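Processed glycerol phosphate lipoteichoic acid synthase 2 (Bacillus subtilis, PDB 2W8D) belongs to the sulfatase family of the alkaline phosphatase clan and carries a magnesium ion in its C-terminal domain. Local coordinates at residues Asn67-Phe72 with Pro291-Ala296; Asn93-Leu98 with Glu390-Ile395; Gly207-Pro212 with Ser227-Asp232. All blocks are in the same frame, centred on the assembly; numbering follows the deposited sequence.

How the contacts relate
The three contacts lie in different parts of one alpha/beta chain whose fold is of the sulfatase type. Contact 1 joins strands 70-76 and 292-296 within the central mixed sheet. Contact 2 sets the loop after helix 86-93 against helix 380-397 near the C-terminal end; its centre is about 26 Å from that of contact 1, across the centre of the chain. Contact 3 folds a loop back onto helix 219-244, with its centre about 23 Å from that of contact 1 and 37 Å from that of contact 2. Along the chain contacts 1 and 2 alternate, while the segments of contact 3 fall between those of both, so sheet, late helix and peripheral loop are tied into one globule.

Contact 1 of 3, residues Asn67-Phe72 with Pro291-Ala296; sequences NETFYF and PLFIHA
Glu68 OE1 takes the N-H of His295 NE2 at 2.7 Å, the shortest polar bond between the two segments, with an N-H...O angle of 162°. The oxygen lies near the imidazole plane, but it is approached on the anti side of the carboxylate, and the two flat groups are turned 42° apart. A first torsion of 58° sets Glu68 CG between its own N and carbonyl carbon, from where the extended chain carries the acid to the imidazole. The pairing would probably favour a proton on NE2, while the ring of Tyr248 stacks on the histidine. Thr69 OG1 lies at the imidazole edge, 3.5 Å from His295 CD2, but its hydrogen bond goes to Asp66.

Beyond this polar end the segments run as antiparallel strands of the central sheet in the sulfatase-type alpha/beta fold. Phe70 and Ile294 form a hydrogen-bonded pair, each N giving to the other's O at 3.0 Å. On one face Tyr71 and Phe293 make an offset stack: Tyr71 CD1 sits 3.4 Å above the Phe293 ring plane, displaced toward the rim, and helix 58-65 packs on both residues. The other face carries Phe70, Phe72, Leu292 and Ile294, whose hydrocarbon side chains suit a buried sheet surface against helix 313-320 and nearby loops. There Phe72 and Leu292 lie side by side, pointing the same way, and Ile294 CD1 reaches Phe72 CE2 at 3.7 Å.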
ATOM      1  N   ASN A  67      -1.802 -13.026  17.916  1.00 19.22           N
ATOM      2  CA  ASN A  67      -0.465 -13.114  18.464  1.00 18.91           C
ATOM      3  C   ASN A  67       0.640 -13.278  17.412  1.00 19.22           C
ATOM      4  O   ASN A  67       1.800 -13.465  17.765  1.00 20.30           O
ATOM      5  CB  ASN A  67      -0.422 -14.247  19.485  1.00 18.13           C
ATOM      6  CG  ASN A  67      -0.973 -15.587  18.933  1.00 17.84           C
ATOM      7  OD1 ASN A  67      -1.113 -15.790  17.719  1.00 15.76           O
ATOM      8  ND2 ASN A  67      -1.270 -16.511  19.848  1.00 15.03           N
ATOM      9  N   GLU A  68       0.297 -13.184  16.128  1.00 19.13           N
ATOM     10  CA  GLU A  68       1.245 -13.542  15.054  1.00 18.94           C
ATOM     11  C   GLU A  68       1.371 -12.552  13.906  1.00 18.21           C
ATOM     12  O   GLU A  68       2.401 -12.506  13.238  1.00 18.51           O
ATOM     13  CB  GLU A  68       0.962 -14.955  14.495  1.00 19.01           C
ATOM     14  CG  GLU A  68      -0.442 -15.204  13.927  1.00 19.67           C
ATOM     15  CD  GLU A  68      -0.660 -16.680  13.523  1.00 23.86           C
ATOM     16  OE1 GLU A  68       0.026 -17.161  12.582  1.00 24.33           O
ATOM     17  OE2 GLU A  68      -1.519 -17.364  14.140  1.00 21.61           O
ATOM     18  N   THR A  69       0.331 -11.760  13.666  1.00 17.30           N
ATOM     19  CA  THR A  69       0.327 -10.851  12.526  1.00 15.40           C
ATOM     20  C   THR A  69       0.824  -9.470  12.950  1.00 14.77           C
ATOM     21  O   THR A  69       0.417  -8.956  13.988  1.00 13.81           O
ATOM     22  CB  THR A  69      -1.076 -10.764  11.929  1.00 15.48           C
ATOM     23  OG1 THR A  69      -1.570 -12.087  11.704  1.00 14.10           O
ATOM     24  CG2 THR A  69      -1.076  -9.993  10.617  1.00 14.85           C
ATOM     25  N   PHE A  70       1.743  -8.906  12.163  1.00 14.04           N
ATOM     26  CA  PHE A  70       2.188  -7.532  12.353  1.00 14.01           C
ATOM     27  C   PHE A  70       1.046  -6.672  11.908  1.00 14.26           C
ATOM     28  O   PHE A  70       0.568  -6.815  10.778  1.00 14.28           O
ATOM     29  CB  PHE A  70       3.348  -7.131  11.452  1.00 13.47           C
ATOM     30  CG  PHE A  70       4.670  -7.796  11.754  1.00 13.49           C
ATOM     31  CD1 PHE A  70       5.537  -7.259  12.684  1.00 13.35           C
ATOM     32  CD2 PHE A  70       5.095  -8.885  11.009  1.00 11.15           C
ATOM     33  CE1 PHE A  70       6.763  -7.831  12.912  1.00 12.96           C
ATOM     34  CE2 PHE A  70       6.325  -9.458  11.224  1.00 11.28           C
ATOM     35  CZ  PHE A  70       7.159  -8.936  12.174  1.00 12.86           C
ATOM     36  N   TYR A  71       0.609  -5.779  12.782  1.00 14.82           N
ATOM     37  CA  TYR A  71      -0.362  -4.770  12.405  1.00 15.24           C
ATOM     38  C   TYR A  71       0.212  -3.398  12.781  1.00 15.80           C
ATOM     39  O   TYR A  71       0.772  -3.248  13.866  1.00 15.72           O
ATOM     40  CB  TYR A  71      -1.704  -5.016  13.108  1.00 15.69           C
ATOM     41  CG  TYR A  71      -2.700  -3.891  12.874  1.00 15.21           C
ATOM     42  CD1 TYR A  71      -3.135  -3.598  11.578  1.00 15.16           C
ATOM     43  CD2 TYR A  71      -3.179  -3.113  13.930  1.00 14.47           C
ATOM     44  CE1 TYR A  71      -4.030  -2.578  11.342  1.00 15.24           C
ATOM     45  CE2 TYR A  71      -4.081  -2.051  13.705  1.00 13.18           C
ATOM     46  CZ  TYR A  71      -4.490  -1.799  12.404  1.00 15.78           C
ATOM     47  OH  TYR A  71      -5.364  -0.775  12.119  1.00 19.33           O
ATOM     48  N   PHE A  72       0.092  -2.436  11.864  1.00 15.69           N
ATOM     49  CA  PHE A  72       0.615  -1.087  12.019  1.00 15.99           C
ATOM     50  C   PHE A  72      -0.562  -0.107  12.007  1.00 16.41           C
ATOM     51  O   PHE A  72      -1.216   0.068  10.966  1.00 16.60           O
ATOM     52  CB  PHE A  72       1.590  -0.743  10.872  1.00 15.65           C
ATOM     53  CG  PHE A  72       2.685  -1.779  10.653  1.00 14.95           C
ATOM     54  CD1 PHE A  72       3.964  -1.586  11.166  1.00 13.85           C
ATOM     55  CD2 PHE A  72       2.436  -2.933   9.930  1.00 13.08           C
ATOM     56  CE1 PHE A  72       4.967  -2.532  10.967  1.00 13.05           C
ATOM     57  CE2 PHE A  72       3.439  -3.881   9.728  1.00 12.47           C
ATOM     58  CZ  PHE A  72       4.704  -3.675  10.249  1.00 12.59           C
ATOM     59  N   PRO A 291      -4.819   0.751   7.078  1.00 14.64           N
ATOM     60  CA  PRO A 291      -4.244  -0.408   7.757  1.00 15.14           C
ATOM     61  C   PRO A 291      -3.150  -1.057   6.920  1.00 15.45           C
ATOM     62  O   PRO A 291      -3.174  -0.949   5.692  1.00 15.59           O
ATOM     63  CB  PRO A 291      -5.428  -1.361   7.953  1.00 15.63           C
ATOM     64  CG  PRO A 291      -6.467  -0.937   6.947  1.00 16.03           C
ATOM     65  CD  PRO A 291      -6.165   0.514   6.537  1.00 14.06           C
ATOM     66  N   LEU A 292      -2.167  -1.645   7.605  1.00 14.64           N
ATOM     67  CA  LEU A 292      -1.116  -2.410   6.989  1.00 14.89           C
ATOM     68  C   LEU A 292      -0.992  -3.659   7.831  1.00 14.95           C
ATOM     69  O   LEU A 292      -0.849  -3.557   9.040  1.00 14.74           O
ATOM     70  CB  LEU A 292       0.208  -1.651   6.978  1.00 13.83           C
ATOM     71  CG  LEU A 292       1.387  -2.550   6.548  1.00 13.52           C
ATOM     72  CD1 LEU A 292       1.317  -3.063   5.068  1.00 10.65           C
ATOM     73  CD2 LEU A 292       2.730  -1.850   6.777  1.00 10.62           C
ATOM     74  N   PHE A 293      -1.079  -4.817   7.193  1.00 15.14           N
ATOM     75  CA  PHE A 293      -0.937  -6.114   7.874  1.00 15.80           C
ATOM     76  C   PHE A 293       0.201  -6.860   7.178  1.00 15.87           C
ATOM     77  O   PHE A 293       0.289  -6.812   5.953  1.00 16.38           O
ATOM     78  CB  PHE A 293      -2.212  -6.969   7.721  1.00 15.77           C
ATOM     79  CG  PHE A 293      -3.416  -6.402   8.389  1.00 16.23           C
ATOM     80  CD1 PHE A 293      -3.712  -6.737   9.693  1.00 17.79           C
ATOM     81  CD2 PHE A 293      -4.271  -5.528   7.712  1.00 15.68           C
ATOM     82  CE1 PHE A 293      -4.845  -6.203  10.338  1.00 16.52           C
ATOM     83  CE2 PHE A 293      -5.397  -5.022   8.341  1.00 16.54           C
ATOM     84  CZ  PHE A 293      -5.678  -5.366   9.668  1.00 13.82           C
ATOM     85  N   ILE A 294       1.082  -7.497   7.948  1.00 15.10           N
ATOM     86  CA  ILE A 294       2.094  -8.376   7.387  1.00 15.00           C
ATOM     87  C   ILE A 294       2.079  -9.686   8.189  1.00 15.38           C
ATOM     88  O   ILE A 294       2.386  -9.686   9.385  1.00 14.42           O
ATOM     89  CB  ILE A 294       3.533  -7.792   7.469  1.00 14.05           C
ATOM     90  CG1 ILE A 294       3.684  -6.504   6.681  1.00 14.83           C
ATOM     91  CG2 ILE A 294       4.534  -8.788   6.967  1.00 16.49           C
ATOM     92  CD1 ILE A 294       5.003  -5.840   6.941  1.00 14.41           C
ATOM     93  N   HIS A 295       1.708 -10.779   7.536  1.00 15.41           N
ATOM     94  CA  HIS A 295       1.863 -12.084   8.142  1.00 16.64           C
ATOM     95  C   HIS A 295       2.964 -12.793   7.387  1.00 16.12           C
ATOM     96  O   HIS A 295       2.815 -13.144   6.228  1.00 15.71           O
ATOM     97  CB  HIS A 295       0.565 -12.885   8.137  1.00 17.74           C
ATOM     98  CG  HIS A 295       0.677 -14.191   8.869  1.00 19.31           C
ATOM     99  ND1 HIS A 295       1.122 -15.345   8.267  1.00 20.80           N
ATOM    100  CD2 HIS A 295       0.447 -14.511  10.168  1.00 21.17           C
ATOM    101  CE1 HIS A 295       1.164 -16.325   9.156  1.00 20.97           C
ATOM    102  NE2 HIS A 295       0.756 -15.843  10.318  1.00 23.43           N
ATOM    103  N   ALA A 296       4.111 -12.899   8.043  1.00 16.63           N
ATOM    104  CA  ALA A 296       5.275 -13.554   7.523  1.00 16.67           C
ATOM    105  C   ALA A 296       5.308 -14.850   8.285  1.00 17.62           C
ATOM    106  O   ALA A 296       5.410 -14.864   9.526  1.00 18.35           O
ATOM    107  CB  ALA A 296       6.492 -12.741   7.808  1.00 16.23           C
TER

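Contact 2 of 3, residues Asn93-Leu98 with Glu390-Ile395; sequences NSLYPL and EMSDKI
Ser392 OG accepts the backbone N-H of Tyr96 at 2.9 Å, and the bond is bent, with an N-H...O angle of 145°. The hydroxyl stands anti to the backbone N of Ser392 (chi1 -178°), which carries OG off the helix toward the loop. A small polar side chain suits this place, because the helix backbone can come close while the oxygen meets a main-chain amide. Ser392 OG also lies at the edge of the Tyr96 ring, near its plane, 3.6 Å from Tyr96 CD2.

A water extends the link. It donates to Tyr96 O and to Asp393 OD1, both at 2.7 Å, and lies 3.0 Å from Ser392 OG, so that both the N-H and the C=O of Tyr96 are tied to the helix. Asp393 OD1 also forms a salt bridge with Arg347, which in turn bonds Pro97 O. The Asp393 carboxylate is thus probably charged.

The loop follows helix 86-93 of the sulfatase-type domain, with Ser94 leaving helical geometry at positive phi, and it is packed against helix 380-397 from near the C-terminal end of the chain. Leu95 points its CB toward that helix, and its CG is anti to the carbonyl carbon (chi1 -67°). Of its two branches, Leu95 CD1 meets Ile395 CG2 at 3.7 Å, while Leu95 CD2 lies 3.8 Å from Ser392 OG and 4.0 Å from Ile395 CD1. The two aliphatic side chains cross at about a right angle, branched shapes well suited to a buried seam, and helix 6-17 touches Ile395 as well. Tyr96 instead carries its hydroxyl beyond the segment to Glu388, earlier on the same helix.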
ATOM      1  N   ASN A  93       8.511   0.474  -5.709  1.00 19.27           N
ATOM      2  CA  ASN A  93       9.700   1.306  -5.967  1.00 18.05           C
ATOM      3  C   ASN A  93      10.308   2.048  -4.804  1.00 16.83           C
ATOM      4  O   ASN A  93      11.464   2.433  -4.882  1.00 17.16           O
ATOM      5  CB  ASN A  93       9.431   2.288  -7.103  1.00 17.38           C
ATOM      6  CG  ASN A  93       9.160   1.589  -8.384  1.00 18.08           C
ATOM      7  OD1 ASN A  93      10.085   1.099  -9.016  1.00 18.84           O
ATOM      8  ND2 ASN A  93       7.876   1.514  -8.789  1.00 18.46           N
ATOM      9  N   SER A  94       9.531   2.255  -3.748  1.00 16.59           N
ATOM     10  CA  SER A  94       9.929   3.093  -2.611  1.00 16.32           C
ATOM     11  C   SER A  94      10.348   4.471  -3.116  1.00 16.07           C
ATOM     12  O   SER A  94      11.368   5.040  -2.725  1.00 16.32           O
ATOM     13  CB  SER A  94      11.011   2.414  -1.763  1.00 15.60           C
ATOM     14  OG  SER A  94      11.138   3.058  -0.513  1.00 17.31           O
ATOM     15  N   LEU A  95       9.549   4.965  -4.045  1.00 16.66           N
ATOM     16  CA  LEU A  95       9.681   6.303  -4.594  1.00 16.66           C
ATOM     17  C   LEU A  95       8.305   6.945  -4.652  1.00 16.51           C
ATOM     18  O   LEU A  95       7.310   6.295  -4.950  1.00 16.08           O
ATOM     19  CB  LEU A  95      10.288   6.270  -5.992  1.00 17.01           C
ATOM     20  CG  LEU A  95      11.732   5.822  -6.185  1.00 18.81           C
ATOM     21  CD1 LEU A  95      12.014   5.748  -7.700  1.00 15.91           C
ATOM     22  CD2 LEU A  95      12.676   6.790  -5.446  1.00 18.69           C
ATOM     23  N   TYR A  96       8.252   8.232  -4.354  1.00 16.92           N
ATOM     24  CA  TYR A  96       6.995   8.969  -4.370  1.00 16.69           C
ATOM     25  C   TYR A  96       6.419   9.136  -5.785  1.00 17.29           C
ATOM     26  O   TYR A  96       7.154   9.269  -6.767  1.00 16.16           O
ATOM     27  CB  TYR A  96       7.178  10.346  -3.710  1.00 16.24           C
ATOM     28  CG  TYR A  96       7.410  10.223  -2.246  1.00 15.07           C
ATOM     29  CD1 TYR A  96       6.334  10.230  -1.352  1.00 17.32           C
ATOM     30  CD2 TYR A  96       8.694  10.061  -1.744  1.00 12.57           C
ATOM     31  CE1 TYR A  96       6.544  10.085   0.024  1.00 18.24           C
ATOM     32  CE2 TYR A  96       8.917   9.904  -0.407  1.00 13.77           C
ATOM     33  CZ  TYR A  96       7.860   9.928   0.483  1.00 16.83           C
ATOM     34  OH  TYR A  96       8.109   9.780   1.827  1.00 17.28           O
ATOM     35  N   PRO A  97       5.083   9.126  -5.879  1.00 17.83           N
ATOM     36  CA  PRO A  97       4.359   9.385  -7.118  1.00 17.96           C
ATOM     37  C   PRO A  97       4.465  10.864  -7.473  1.00 18.24           C
ATOM     38  O   PRO A  97       5.126  11.629  -6.763  1.00 18.36           O
ATOM     39  CB  PRO A  97       2.922   9.060  -6.729  1.00 18.13           C
ATOM     40  CG  PRO A  97       2.869   9.470  -5.270  1.00 18.31           C
ATOM     41  CD  PRO A  97       4.176   8.973  -4.722  1.00 17.31           C
ATOM     42  N   LEU A  98       3.843  11.274  -8.569  1.00 18.95           N
ATOM     43  CA  LEU A  98       3.947  12.692  -8.984  1.00 19.11           C
ATOM     44  C   LEU A  98       3.084  13.583  -8.075  1.00 18.37           C
ATOM     45  O   LEU A  98       2.075  13.128  -7.546  1.00 18.28           O
ATOM     46  CB  LEU A  98       3.514  12.862 -10.442  1.00 19.06           C
ATOM     47  CG  LEU A  98       4.256  12.131 -11.564  1.00 18.66           C
ATOM     48  CD1 LEU A  98       3.557  12.365 -12.883  1.00 15.51           C
ATOM     49  CD2 LEU A  98       5.645  12.725 -11.664  1.00 19.06           C
ATOM     50  N   GLU A 390      12.220  15.858  -2.201  1.00 15.89           N
ATOM     51  CA  GLU A 390      13.089  16.400  -3.246  1.00 16.48           C
ATOM     52  C   GLU A 390      13.982  15.309  -3.890  1.00 16.16           C
ATOM     53  O   GLU A 390      14.116  15.255  -5.115  1.00 15.87           O
ATOM     54  CB  GLU A 390      13.917  17.542  -2.659  1.00 16.45           C
ATOM     55  CG  GLU A 390      14.903  18.221  -3.580  1.00 18.99           C
ATOM     56  CD  GLU A 390      15.954  19.067  -2.813  1.00 23.63           C
ATOM     57  OE1 GLU A 390      15.999  19.008  -1.556  1.00 24.71           O
ATOM     58  OE2 GLU A 390      16.745  19.790  -3.472  1.00 24.85           O
HETATM   59  N   MSE A 391      14.561  14.439  -3.068  1.00 16.18           N
HETATM   60  CA  MSE A 391      15.456  13.396  -3.571  1.00 17.07           C
HETATM   61  C   MSE A 391      14.707  12.432  -4.464  1.00 16.73           C
HETATM   62  O   MSE A 391      15.156  12.117  -5.560  1.00 16.98           O
HETATM   63  CB  MSE A 391      16.171  12.664  -2.438  1.00 17.04           C
HETATM   64  CG  MSE A 391      17.121  13.554  -1.632  1.00 22.58           C
HETATM   65 SE   MSE A 391      18.542  14.446  -2.685  1.00 37.37          SE
HETATM   66  CE  MSE A 391      17.840  16.261  -2.747  1.00 35.14           C
ATOM     67  N   SER A 392      13.536  12.008  -4.014  1.00 16.45           N
ATOM     68  CA  SER A 392      12.676  11.189  -4.829  1.00 16.25           C
ATOM     69  C   SER A 392      12.320  11.892  -6.161  1.00 15.85           C
ATOM     70  O   SER A 392      12.461  11.280  -7.236  1.00 15.69           O
ATOM     71  CB  SER A 392      11.436  10.752  -4.040  1.00 15.78           C
ATOM     72  OG  SER A 392      10.600   9.906  -4.818  1.00 16.33           O
ATOM     73  N   ASP A 393      11.860  13.146  -6.094  1.00 15.22           N
ATOM     74  CA  ASP A 393      11.512  13.922  -7.316  1.00 15.27           C
ATOM     75  C   ASP A 393      12.674  14.059  -8.294  1.00 15.55           C
ATOM     76  O   ASP A 393      12.463  13.972  -9.506  1.00 16.11           O
ATOM     77  CB  ASP A 393      10.870  15.289  -7.021  1.00 14.86           C
ATOM     78  CG  ASP A 393       9.426  15.158  -6.462  1.00 17.06           C
ATOM     79  OD1 ASP A 393       8.757  14.136  -6.748  1.00 17.21           O
ATOM     80  OD2 ASP A 393       8.960  16.068  -5.736  1.00 19.67           O
ATOM     81  N   LYS A 394      13.900  14.210  -7.799  1.00 15.26           N
ATOM     82  CA  LYS A 394      15.048  14.239  -8.729  1.00 15.68           C
ATOM     83  C   LYS A 394      15.166  12.944  -9.515  1.00 15.10           C
ATOM     84  O   LYS A 394      15.453  12.965 -10.715  1.00 14.94           O
ATOM     85  CB  LYS A 394      16.361  14.541  -8.010  1.00 15.19           C
ATOM     86  CG  LYS A 394      16.536  16.016  -7.742  1.00 17.97           C
ATOM     87  CD  LYS A 394      17.594  16.304  -6.676  1.00 20.40           C
ATOM     88  CE  LYS A 394      17.996  17.745  -6.757  1.00 21.91           C
ATOM     89  NZ  LYS A 394      17.749  18.415  -5.458  1.00 23.54           N
ATOM     90  N   ILE A 395      14.924  11.826  -8.838  1.00 14.90           N
ATOM     91  CA  ILE A 395      15.021  10.521  -9.478  1.00 15.06           C
ATOM     92  C   ILE A 395      13.970  10.370 -10.581  1.00 15.40           C
ATOM     93  O   ILE A 395      14.292   9.983 -11.715  1.00 15.11           O
ATOM     94  CB  ILE A 395      14.948   9.367  -8.447  1.00 14.94           C
ATOM     95  CG1 ILE A 395      16.292   9.245  -7.706  1.00 14.75           C
ATOM     96  CG2 ILE A 395      14.617   8.030  -9.114  1.00 13.21           C
ATOM     97  CD1 ILE A 395      16.177   8.412  -6.365  1.00 13.95           C
TER
HETATM   98  O   HOH W   1       8.758  11.460  -6.652  1.00 13.72           O

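Contact 3 of 3, residues Gly207-Pro212 with Ser227-Asp232; sequences GDTDFP and SAHYLD
The irregular loop 207-212 runs beside one flank of helix 219-244 in the sulfatase-type domain, bringing the CA of Thr209 within 6.0 Å of the CA of Tyr230. Phe211 and His229 carry the contact as an offset stack, with ring centroids 4.2 Å apart and planes at 28°. Phe211 CD1 lies over the centre of the imidazole, while His229 CB makes a CH-pi contact with the face of the phenyl ring. His229 CG is anti to its backbone N (chi1 -177°), Phe211 CG only roughly so. Histidine suits this place because its flat ring can stack while both nitrogens find partners: ND1 bonds to Val56 O, and His229 NE2 lies 2.6 Å from a water in the ring plane. That water donates to Asp210 OD1 at 2.7 Å, so acid and imidazole are linked indirectly. At the other end of the loop segment, Tyr230 reaches past the loop, its hydroxyl bonded to the N of Lys172, while Asp208 pairs with Lys170 in a salt bridge. At the tyrosine's edge, near its plane, Asp208 O lies 3.4 Å from Tyr230 CD1.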
ATOM      1  N   GLY A 207     -28.370  -9.595  -2.671  1.00 40.25           N
ATOM      2  CA  GLY A 207     -27.892  -9.822  -1.325  1.00 39.56           C
ATOM      3  C   GLY A 207     -26.506 -10.401  -1.451  1.00 39.19           C
ATOM      4  O   GLY A 207     -26.316 -11.604  -1.304  1.00 39.87           O
ATOM      5  N   ASP A 208     -25.536  -9.545  -1.754  1.00 38.46           N
ATOM      6  CA  ASP A 208     -24.134  -9.950  -1.718  1.00 37.49           C
ATOM      7  C   ASP A 208     -23.500  -9.815  -0.338  1.00 36.82           C
ATOM      8  O   ASP A 208     -22.470 -10.434  -0.060  1.00 37.08           O
ATOM      9  CB  ASP A 208     -23.321  -9.219  -2.777  1.00 37.05           C
ATOM     10  CG  ASP A 208     -23.223 -10.013  -4.064  1.00 38.02           C
ATOM     11  OD1 ASP A 208     -23.696 -11.183  -4.116  1.00 36.51           O
ATOM     12  OD2 ASP A 208     -22.665  -9.466  -5.033  1.00 39.80           O
ATOM     13  N   THR A 209     -24.127  -9.023   0.525  1.00 35.56           N
ATOM     14  CA  THR A 209     -23.760  -9.019   1.931  1.00 34.78           C
ATOM     15  C   THR A 209     -24.997  -8.709   2.786  1.00 34.16           C
ATOM     16  O   THR A 209     -26.009  -8.208   2.276  1.00 33.80           O
ATOM     17  CB  THR A 209     -22.489  -8.117   2.200  1.00 35.48           C
ATOM     18  OG1 THR A 209     -21.447  -8.916   2.789  1.00 34.77           O
ATOM     19  CG2 THR A 209     -22.796  -6.840   3.047  1.00 33.44           C
ATOM     20  N   ASP A 210     -24.936  -9.064   4.065  1.00 33.53           N
ATOM     21  CA  ASP A 210     -26.100  -8.940   4.956  1.00 33.26           C
ATOM     22  C   ASP A 210     -25.983  -7.791   5.963  1.00 32.08           C
ATOM     23  O   ASP A 210     -26.875  -7.580   6.798  1.00 32.49           O
ATOM     24  CB  ASP A 210     -26.350 -10.257   5.699  1.00 33.83           C
ATOM     25  CG  ASP A 210     -25.099 -10.788   6.397  1.00 35.75           C
ATOM     26  OD1 ASP A 210     -23.977 -10.663   5.832  1.00 37.16           O
ATOM     27  OD2 ASP A 210     -25.248 -11.346   7.509  1.00 38.55           O
ATOM     28  N   PHE A 211     -24.887  -7.055   5.884  1.00 29.75           N
ATOM     29  CA  PHE A 211     -24.590  -6.038   6.884  1.00 28.16           C
ATOM     30  C   PHE A 211     -25.540  -4.842   6.827  1.00 27.45           C
ATOM     31  O   PHE A 211     -25.903  -4.412   5.747  1.00 27.68           O
ATOM     32  CB  PHE A 211     -23.149  -5.566   6.692  1.00 27.00           C
ATOM     33  CG  PHE A 211     -22.502  -5.098   7.948  1.00 24.52           C
ATOM     34  CD1 PHE A 211     -22.091  -6.013   8.911  1.00 20.72           C
ATOM     35  CD2 PHE A 211     -22.306  -3.733   8.177  1.00 22.74           C
ATOM     36  CE1 PHE A 211     -21.497  -5.580  10.084  1.00 21.08           C
ATOM     37  CE2 PHE A 211     -21.706  -3.280   9.349  1.00 20.98           C
ATOM     38  CZ  PHE A 211     -21.313  -4.198  10.313  1.00 20.87           C
ATOM     39  N   PRO A 212     -25.923  -4.284   7.988  1.00 26.82           N
ATOM     40  CA  PRO A 212     -26.690  -3.037   7.956  1.00 26.58           C
ATOM     41  C   PRO A 212     -25.879  -1.839   7.434  1.00 26.85           C
ATOM     42  O   PRO A 212     -24.632  -1.835   7.475  1.00 26.48           O
ATOM     43  CB  PRO A 212     -27.035  -2.808   9.424  1.00 26.41           C
ATOM     44  CG  PRO A 212     -25.936  -3.452  10.152  1.00 26.75           C
ATOM     45  CD  PRO A 212     -25.638  -4.704   9.369  1.00 26.93           C
ATOM     46  N   SER A 227     -19.858  -2.277   2.023  1.00 15.96           N
ATOM     47  CA  SER A 227     -18.854  -2.804   1.096  1.00 15.73           C
ATOM     48  C   SER A 227     -17.549  -3.129   1.807  1.00 15.07           C
ATOM     49  O   SER A 227     -16.824  -4.031   1.390  1.00 14.99           O
ATOM     50  CB  SER A 227     -18.639  -1.927  -0.152  1.00 16.01           C
ATOM     51  OG  SER A 227     -18.711  -0.572   0.201  1.00 19.23           O
ATOM     52  N   ALA A 228     -17.261  -2.426   2.899  1.00 14.23           N
ATOM     53  CA  ALA A 228     -16.102  -2.786   3.721  1.00 13.74           C
ATOM     54  C   ALA A 228     -16.309  -4.200   4.334  1.00 13.58           C
ATOM     55  O   ALA A 228     -15.382  -5.003   4.375  1.00 13.76           O
ATOM     56  CB  ALA A 228     -15.855  -1.756   4.817  1.00 11.81           C
ATOM     57  N   HIS A 229     -17.516  -4.477   4.799  1.00 12.89           N
ATOM     58  CA  HIS A 229     -17.848  -5.768   5.404  1.00 13.81           C
ATOM     59  C   HIS A 229     -17.693  -6.842   4.335  1.00 14.36           C
ATOM     60  O   HIS A 229     -17.106  -7.864   4.602  1.00 14.99           O
ATOM     61  CB  HIS A 229     -19.276  -5.740   5.999  1.00 13.38           C
ATOM     62  CG  HIS A 229     -19.690  -7.000   6.715  1.00 13.68           C
ATOM     63  ND1 HIS A 229     -19.229  -7.339   7.970  1.00 13.25           N
ATOM     64  CD2 HIS A 229     -20.560  -7.980   6.365  1.00 12.24           C
ATOM     65  CE1 HIS A 229     -19.792  -8.474   8.356  1.00 11.48           C
ATOM     66  NE2 HIS A 229     -20.607  -8.878   7.401  1.00  9.84           N
ATOM     67  N   TYR A 230     -18.156  -6.570   3.110  1.00 14.82           N
ATOM     68  CA  TYR A 230     -17.973  -7.483   1.995  1.00 14.98           C
ATOM     69  C   TYR A 230     -16.469  -7.768   1.690  1.00 15.72           C
ATOM     70  O   TYR A 230     -16.063  -8.947   1.496  1.00 16.58           O
ATOM     71  CB  TYR A 230     -18.746  -6.983   0.753  1.00 15.02           C
ATOM     72  CG  TYR A 230     -18.584  -7.869  -0.469  1.00 13.76           C
ATOM     73  CD1 TYR A 230     -19.441  -8.950  -0.693  1.00 13.97           C
ATOM     74  CD2 TYR A 230     -17.542  -7.654  -1.372  1.00 12.27           C
ATOM     75  CE1 TYR A 230     -19.280  -9.774  -1.800  1.00 12.91           C
ATOM     76  CE2 TYR A 230     -17.367  -8.449  -2.465  1.00 13.54           C
ATOM     77  CZ  TYR A 230     -18.237  -9.524  -2.667  1.00 13.34           C
ATOM     78  OH  TYR A 230     -18.064 -10.313  -3.747  1.00 13.78           O
ATOM     79  N   LEU A 231     -15.664  -6.709   1.628  1.00 15.60           N
ATOM     80  CA  LEU A 231     -14.205  -6.810   1.483  1.00 15.25           C
ATOM     81  C   LEU A 231     -13.623  -7.749   2.561  1.00 15.26           C
ATOM     82  O   LEU A 231     -12.822  -8.628   2.263  1.00 14.86           O
ATOM     83  CB  LEU A 231     -13.547  -5.416   1.576  1.00 13.44           C
ATOM     84  CG  LEU A 231     -12.020  -5.339   1.363  1.00 14.10           C
ATOM     85  CD1 LEU A 231     -11.523  -6.199   0.178  1.00 11.58           C
ATOM     86  CD2 LEU A 231     -11.511  -3.915   1.155  1.00 11.85           C
ATOM     87  N   ASP A 232     -14.048  -7.551   3.797  1.00 15.08           N
ATOM     88  CA  ASP A 232     -13.571  -8.357   4.905  1.00 16.57           C
ATOM     89  C   ASP A 232     -13.888  -9.864   4.756  1.00 15.79           C
ATOM     90  O   ASP A 232     -13.045 -10.696   5.022  1.00 15.65           O
ATOM     91  CB  ASP A 232     -14.146  -7.833   6.203  1.00 16.79           C
ATOM     92  CG  ASP A 232     -13.551  -8.504   7.414  1.00 20.10           C
ATOM     93  OD1 ASP A 232     -12.391  -8.133   7.731  1.00 22.38           O
ATOM     94  OD2 ASP A 232     -14.241  -9.365   8.052  1.00 21.31           O
TER
HETATM   95  O   HOH W   2     -22.337 -10.758   7.998  1.00 11.10           O